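PDB 2I5E: 2-phospho-L-lactate guanylyltransferase from Methanosarcina mazei, which probably catalyses the condensation of (2S)-2-phospholactate with GTP to (2S)-lactyl-2-diphospho-5'-guanosine, an activation step in the biosynthesis of coenzyme F420. Local coordinates for residues Ser20-Leu25 / Ser195-Glu200; Leu25-Glu30 / Lys190-Ser195. All blocks are in the same frame, centred on the assembly; numbering follows the deposited sequence.

Contact 1: Ser20-Leu25 / Ser195-Glu200; sequences SPVLSL and SKFRLE
The F197 ring meets the loop 20-25 largely by its edge: near the ring plane stand the carbonyl oxygen of V22 and the CD1 methyl of L23, while V22 CG2 comes in from above that plane, obliquely over the CZ corner. The setting is a GT-A-like nucleotidyltransferase fold, in which a hairpin close to the C-terminus, strands 197-201 and 206-210, comes to rest against the connection between the first strand, 5-9, and helix 25-45. V22 O lies 3.5 Å from F197 CZ, so the far corner of an apolar ring points at a polar backbone atom, with no hydrogen bond across the contact. The CG2 methyl of V22 meets the same corner from out of the plane, 3.7 Å from F197 CZ. L23 takes the neighbouring one, its CD1 being 3.9 Å from F197 CE2, and the two side chains run at a slant to each other. The phenyl ring can reach this far because F197 turns its CG away from its own carbonyl carbon (chi1 -53°), which carries the ring out from the strand toward the loop. On the hairpin's own side, L208 of strand 206-210 also touches F197. K196 runs past the same CD1 methyl of L23, its ammonium group continuing to a salt bridge with E27. The closest approach of its aliphatic chain is a loose one, K196 CD to L23 CD1 at 4.4 Å.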
loop_
_atom_site.group_PDB
_atom_site.type_symbol
_atom_site.label_atom_id
_atom_site.label_comp_id
_atom_site.label_asym_id
_atom_site.label_seq_id
_atom_site.Cartn_x
_atom_site.Cartn_y
_atom_site.Cartn_z
ATOM N N SER A 20 -5.815 4.855 -20.374
ATOM C CA SER A 20 -6.518 4.541 -21.622
ATOM C C SER A 20 -6.619 3.015 -21.781
ATOM O O SER A 20 -5.617 2.299 -21.655
ATOM C CB SER A 20 -5.814 5.152 -22.819
ATOM O OG SER A 20 -6.223 4.508 -24.034
ATOM N N PRO A 21 -7.819 2.503 -22.056
ATOM C CA PRO A 21 -9.009 3.193 -22.435
ATOM C C PRO A 21 -10.084 3.466 -21.357
ATOM O O PRO A 21 -11.166 3.875 -21.768
ATOM C CB PRO A 21 -9.617 2.237 -23.529
ATOM C CG PRO A 21 -9.065 0.810 -23.077
ATOM C CD PRO A 21 -8.062 1.046 -21.988
ATOM N N VAL A 22 -9.900 3.284 -20.073
ATOM C CA VAL A 22 -10.888 3.899 -19.206
ATOM C C VAL A 22 -11.026 5.399 -19.138
ATOM O O VAL A 22 -12.063 5.894 -18.808
ATOM C CB VAL A 22 -11.148 3.233 -17.870
ATOM C CG1 VAL A 22 -10.417 1.955 -17.721
ATOM C CG2 VAL A 22 -10.885 4.148 -16.777
ATOM N N LEU A 23 -9.966 6.114 -19.436
ATOM C CA LEU A 23 -10.011 7.546 -19.669
ATOM C C LEU A 23 -9.515 7.938 -21.086
ATOM O O LEU A 23 -8.732 7.241 -21.695
ATOM C CB LEU A 23 -9.154 8.223 -18.611
ATOM C CG LEU A 23 -9.644 9.071 -17.444
ATOM C CD1 LEU A 23 -11.038 8.847 -16.994
ATOM C CD2 LEU A 23 -8.710 8.999 -16.314
ATOM N N SER A 24 -9.976 9.069 -21.585
ATOM C CA SER A 24 -9.433 9.660 -22.788
ATOM C C SER A 24 -8.091 10.348 -22.638
ATOM O O SER A 24 -7.646 10.598 -21.565
ATOM C CB SER A 24 -10.440 10.600 -23.454
ATOM O OG SER A 24 -10.654 11.768 -22.722
ATOM N N LEU A 25 -7.467 10.682 -23.748
ATOM C CA LEU A 25 -6.458 11.707 -23.745
ATOM C C LEU A 25 -6.915 12.886 -22.959
ATOM O O LEU A 25 -6.340 13.205 -21.970
ATOM C CB LEU A 25 -6.113 12.147 -25.145
ATOM C CG LEU A 25 -4.931 13.096 -25.303
ATOM C CD1 LEU A 25 -4.318 12.982 -26.675
ATOM C CD2 LEU A 25 -5.273 14.561 -25.001
ATOM N N SER A 195 -17.090 11.959 -10.449
ATOM C CA SER A 195 -18.018 12.522 -11.418
ATOM C C SER A 195 -18.169 11.671 -12.653
ATOM O O SER A 195 -19.066 11.901 -13.438
ATOM C CB SER A 195 -17.589 13.995 -11.756
ATOM O OG SER A 195 -16.515 14.048 -12.695
ATOM N N LYS A 196 -17.309 10.679 -12.842
ATOM C CA LYS A 196 -17.347 9.867 -14.011
ATOM C C LYS A 196 -17.571 8.418 -13.690
ATOM O O LYS A 196 -17.989 7.726 -14.562
ATOM C CB LYS A 196 -16.042 10.020 -14.865
ATOM C CG LYS A 196 -15.749 11.526 -15.318
ATOM C CD LYS A 196 -14.305 11.679 -15.954
ATOM C CE LYS A 196 -14.167 13.046 -16.597
ATOM N NZ LYS A 196 -14.636 12.974 -18.038
ATOM N N PHE A 197 -17.241 7.947 -12.475
ATOM C CA PHE A 197 -17.413 6.525 -12.108
ATOM C C PHE A 197 -17.992 6.351 -10.714
ATOM O O PHE A 197 -17.932 7.246 -9.870
ATOM C CB PHE A 197 -16.066 5.791 -12.130
ATOM C CG PHE A 197 -15.307 5.946 -13.400
ATOM C CD1 PHE A 197 -15.421 4.965 -14.391
ATOM C CD2 PHE A 197 -14.424 7.028 -13.578
ATOM C CE1 PHE A 197 -14.715 5.056 -15.592
ATOM C CE2 PHE A 197 -13.690 7.151 -14.764
ATOM C CZ PHE A 197 -13.857 6.192 -15.802
ATOM N N ARG A 198 -18.464 5.154 -10.449
ATOM C CA ARG A 198 -18.864 4.688 -9.162
ATOM C C ARG A 198 -18.162 3.389 -8.878
ATOM O O ARG A 198 -17.715 2.697 -9.795
ATOM C CB ARG A 198 -20.406 4.418 -9.179
ATOM C CG ARG A 198 -20.890 4.149 -10.552
ATOM C CD ARG A 198 -22.400 4.076 -10.669
ATOM N NE ARG A 198 -22.642 2.790 -10.184
ATOM C CZ ARG A 198 -23.152 1.753 -10.836
ATOM N NH1 ARG A 198 -23.611 1.818 -12.072
ATOM N NH2 ARG A 198 -23.226 0.631 -10.131
ATOM N N LEU A 199 -18.102 3.006 -7.600
ATOM C CA LEU A 199 -17.720 1.635 -7.189
ATOM C C LEU A 199 -18.893 0.623 -7.231
ATOM O O LEU A 199 -19.986 0.896 -6.831
ATOM C CB LEU A 199 -17.119 1.685 -5.771
ATOM C CG LEU A 199 -15.936 2.678 -5.727
ATOM C CD1 LEU A 199 -15.366 2.930 -4.329
ATOM C CD2 LEU A 199 -14.763 2.240 -6.712
ATOM N N GLU A 200 -18.654 -0.566 -7.700
ATOM C CA GLU A 200 -19.718 -1.553 -7.706
ATOM C C GLU A 200 -19.172 -2.866 -7.170
ATOM O O GLU A 200 -18.054 -3.224 -7.503
ATOM C CB GLU A 200 -20.140 -1.761 -9.167
ATOM C CG GLU A 200 -20.866 -3.031 -9.477
ATOM C CD GLU A 200 -21.735 -2.848 -10.689
ATOM O OE1 GLU A 200 -21.270 -3.252 -11.767
ATOM O OE2 GLU A 200 -22.831 -2.241 -10.560
#

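Contact 2: Leu25-Glu30 / Lys190-Ser195; sequences LQEREE and KDYIES
Y192 reaches across from helix 188-194 to E27 and E30 on helix 25-45, an example of one long aromatic side chain bridging two helices that stand well apart. From CB the ring leaves with CG anti to the backbone N (chi1 180°), which drives it straight out toward the facing helix. Y192 CE1 comes to 4.1 Å from E30 CB, with E30 OE2 at a similar distance; the E30 chain is bent at chi2, and its carboxylate plane is turned 62° from the ring. Y192 CE2 lies 3.9 Å from E27 O. Y192 CZ has both E30 CB and E27 O about 4.0 Å away, the two approaching obliquely from the same side of the ring plane. At the tip, Y192 OH abuts carbon, with E27 CA at 3.3 Å, E27 CG at 3.4 Å and E30 CB at 3.6 Å, and makes no hydrogen bond to segment 25-30; the E27 carboxylate is turned to K196. Further along helix 25-45, F31 and L34 also touch Y192. An alanine here would remove the ring and hydroxyl, and would probably open a gap between the helices and leave E27 and E30 without their packing partner. The short segments run nearly antiparallel, at 156° with axes 11.7 Å apart, a wide helix pair joined by side-chain packing at the surface of the GT-A-like domain.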
loop_
_atom_site.group_PDB
_atom_site.type_symbol
_atom_site.label_atom_id
_atom_site.label_comp_id
_atom_site.label_asym_id
_atom_site.label_seq_id
_atom_site.Cartn_x
_atom_site.Cartn_y
_atom_site.Cartn_z
ATOM N N LEU A 25 -7.467 10.682 -23.748
ATOM C CA LEU A 25 -6.458 11.707 -23.745
ATOM C C LEU A 25 -6.915 12.886 -22.959
ATOM O O LEU A 25 -6.340 13.205 -21.970
ATOM C CB LEU A 25 -6.113 12.147 -25.145
ATOM C CG LEU A 25 -4.931 13.096 -25.303
ATOM C CD1 LEU A 25 -4.318 12.982 -26.675
ATOM C CD2 LEU A 25 -5.273 14.561 -25.001
ATOM N N GLN A 26 -7.930 13.571 -23.405
ATOM C CA GLN A 26 -8.233 14.791 -22.701
ATOM C C GLN A 26 -8.411 14.548 -21.228
ATOM O O GLN A 26 -8.020 15.427 -20.420
ATOM C CB GLN A 26 -9.525 15.487 -23.144
ATOM C CG GLN A 26 -9.825 15.614 -24.623
ATOM C CD GLN A 26 -11.243 16.138 -24.802
ATOM O OE1 GLN A 26 -11.445 17.265 -25.279
ATOM N NE2 GLN A 26 -12.232 15.349 -24.351
ATOM N N GLU A 27 -9.047 13.413 -20.854
ATOM C CA GLU A 27 -9.327 13.170 -19.406
ATOM C C GLU A 27 -8.036 12.968 -18.612
ATOM O O GLU A 27 -7.863 13.555 -17.565
ATOM C CB GLU A 27 -10.287 12.009 -19.197
ATOM C CG GLU A 27 -11.671 12.381 -19.611
ATOM C CD GLU A 27 -12.574 11.185 -19.833
ATOM O OE1 GLU A 27 -13.771 11.431 -19.646
ATOM O OE2 GLU A 27 -12.114 10.043 -20.214
ATOM N N ARG A 28 -7.153 12.121 -19.159
ATOM C CA ARG A 28 -5.842 11.910 -18.616
ATOM C C ARG A 28 -5.129 13.201 -18.309
ATOM O O ARG A 28 -4.627 13.375 -17.243
ATOM C CB ARG A 28 -5.046 11.042 -19.574
ATOM C CG ARG A 28 -5.522 9.607 -19.478
ATOM C CD ARG A 28 -5.253 8.833 -20.830
ATOM N NE ARG A 28 -3.881 9.119 -21.294
ATOM C CZ ARG A 28 -3.370 8.848 -22.506
ATOM N NH1 ARG A 28 -4.126 8.280 -23.463
ATOM N NH2 ARG A 28 -2.085 9.173 -22.756
ATOM N N GLU A 29 -5.071 14.136 -19.257
ATOM C CA GLU A 29 -4.280 15.317 -19.065
ATOM C C GLU A 29 -4.941 16.146 -17.984
ATOM O O GLU A 29 -4.270 16.716 -17.135
ATOM C CB GLU A 29 -4.200 16.131 -20.373
ATOM C CG GLU A 29 -3.525 15.411 -21.488
ATOM C CD GLU A 29 -2.984 16.362 -22.512
ATOM O OE1 GLU A 29 -2.171 15.876 -23.280
ATOM O OE2 GLU A 29 -3.337 17.577 -22.523
ATOM N N GLU A 30 -6.260 16.246 -17.993
ATOM C CA GLU A 30 -6.926 17.017 -16.887
ATOM C C GLU A 30 -6.722 16.425 -15.470
ATOM O O GLU A 30 -6.429 17.138 -14.541
ATOM C CB GLU A 30 -8.414 17.182 -17.168
ATOM C CG GLU A 30 -8.744 18.638 -17.399
ATOM C CD GLU A 30 -9.259 19.367 -16.178
ATOM O OE1 GLU A 30 -8.446 19.728 -15.260
ATOM O OE2 GLU A 30 -10.519 19.613 -16.203
ATOM N N LYS A 190 -10.041 13.258 -6.821
ATOM C CA LYS A 190 -11.067 12.289 -6.460
ATOM C C LYS A 190 -12.439 12.731 -6.992
ATOM O O LYS A 190 -13.163 11.952 -7.647
ATOM C CB LYS A 190 -11.067 12.074 -4.942
ATOM C CG LYS A 190 -12.065 10.940 -4.460
ATOM C CD LYS A 190 -13.330 11.566 -3.822
ATOM C CE LYS A 190 -14.310 10.484 -3.301
ATOM N NZ LYS A 190 -13.705 9.503 -2.238
ATOM N N ASP A 191 -12.776 14.004 -6.817
ATOM C CA ASP A 191 -14.156 14.470 -7.311
ATOM C C ASP A 191 -14.248 14.324 -8.777
ATOM O O ASP A 191 -15.314 14.075 -9.275
ATOM C CB ASP A 191 -14.442 15.940 -6.929
ATOM C CG ASP A 191 -14.302 16.163 -5.470
ATOM O OD1 ASP A 191 -14.516 15.169 -4.755
ATOM O OD2 ASP A 191 -13.942 17.260 -5.023
ATOM N N TYR A 192 -13.117 14.485 -9.473
ATOM C CA TYR A 192 -13.112 14.414 -10.928
ATOM C C TYR A 192 -13.502 13.017 -11.373
ATOM O O TYR A 192 -14.380 12.821 -12.198
ATOM C CB TYR A 192 -11.692 14.835 -11.474
ATOM C CG TYR A 192 -11.521 14.803 -13.017
ATOM C CD1 TYR A 192 -11.930 15.894 -13.811
ATOM C CD2 TYR A 192 -10.992 13.692 -13.663
ATOM C CE1 TYR A 192 -11.844 15.899 -15.225
ATOM C CE2 TYR A 192 -10.876 13.659 -15.083
ATOM C CZ TYR A 192 -11.298 14.791 -15.855
ATOM O OH TYR A 192 -11.144 14.805 -17.254
ATOM N N ILE A 193 -12.828 12.032 -10.803
ATOM C CA ILE A 193 -13.116 10.606 -11.026
ATOM C C ILE A 193 -14.512 10.286 -10.534
ATOM O O ILE A 193 -15.243 9.639 -11.210
ATOM C CB ILE A 193 -12.052 9.703 -10.266
ATOM C CG1 ILE A 193 -10.676 9.968 -10.834
ATOM C CG2 ILE A 193 -12.441 8.183 -10.398
ATOM C CD1 ILE A 193 -10.570 9.598 -12.313
ATOM N N GLU A 194 -14.858 10.726 -9.318
ATOM C CA GLU A 194 -16.218 10.411 -8.753
ATOM C C GLU A 194 -17.359 10.905 -9.656
ATOM O O GLU A 194 -18.389 10.300 -9.691
ATOM C CB GLU A 194 -16.374 10.996 -7.356
ATOM C CG GLU A 194 -17.305 10.087 -6.577
ATOM C CD GLU A 194 -17.818 10.680 -5.349
ATOM O OE1 GLU A 194 -17.107 11.579 -4.830
ATOM O OE2 GLU A 194 -18.937 10.264 -4.909
ATOM N N SER A 195 -17.090 11.959 -10.449
ATOM C CA SER A 195 -18.018 12.522 -11.418
ATOM C C SER A 195 -18.169 11.671 -12.653
ATOM O O SER A 195 -19.066 11.901 -13.438
ATOM C CB SER A 195 -17.589 13.995 -11.756
ATOM O OG SER A 195 -16.515 14.048 -12.695
#

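The centres of contacts 1 and 2 are about 8 Å apart, and contact 2 is nested along the chain inside the loop closed by contact 1. E27 joins them: its OE1 forms a salt bridge with K196 NZ, while OE2 accepts a hydrogen bond from the backbone N of S24. With S24 OG 3.0 Å from E27 N, this completes a capping box at the start of helix 25-45. The residue that packs on the Y192 hydroxyl therefore also ties the strand's approach to the helix start. In related nucleotidyltransferases the loop after the first strand helps bind the nucleotide; segment 20-25 lies at the helix end of the corresponding loop here.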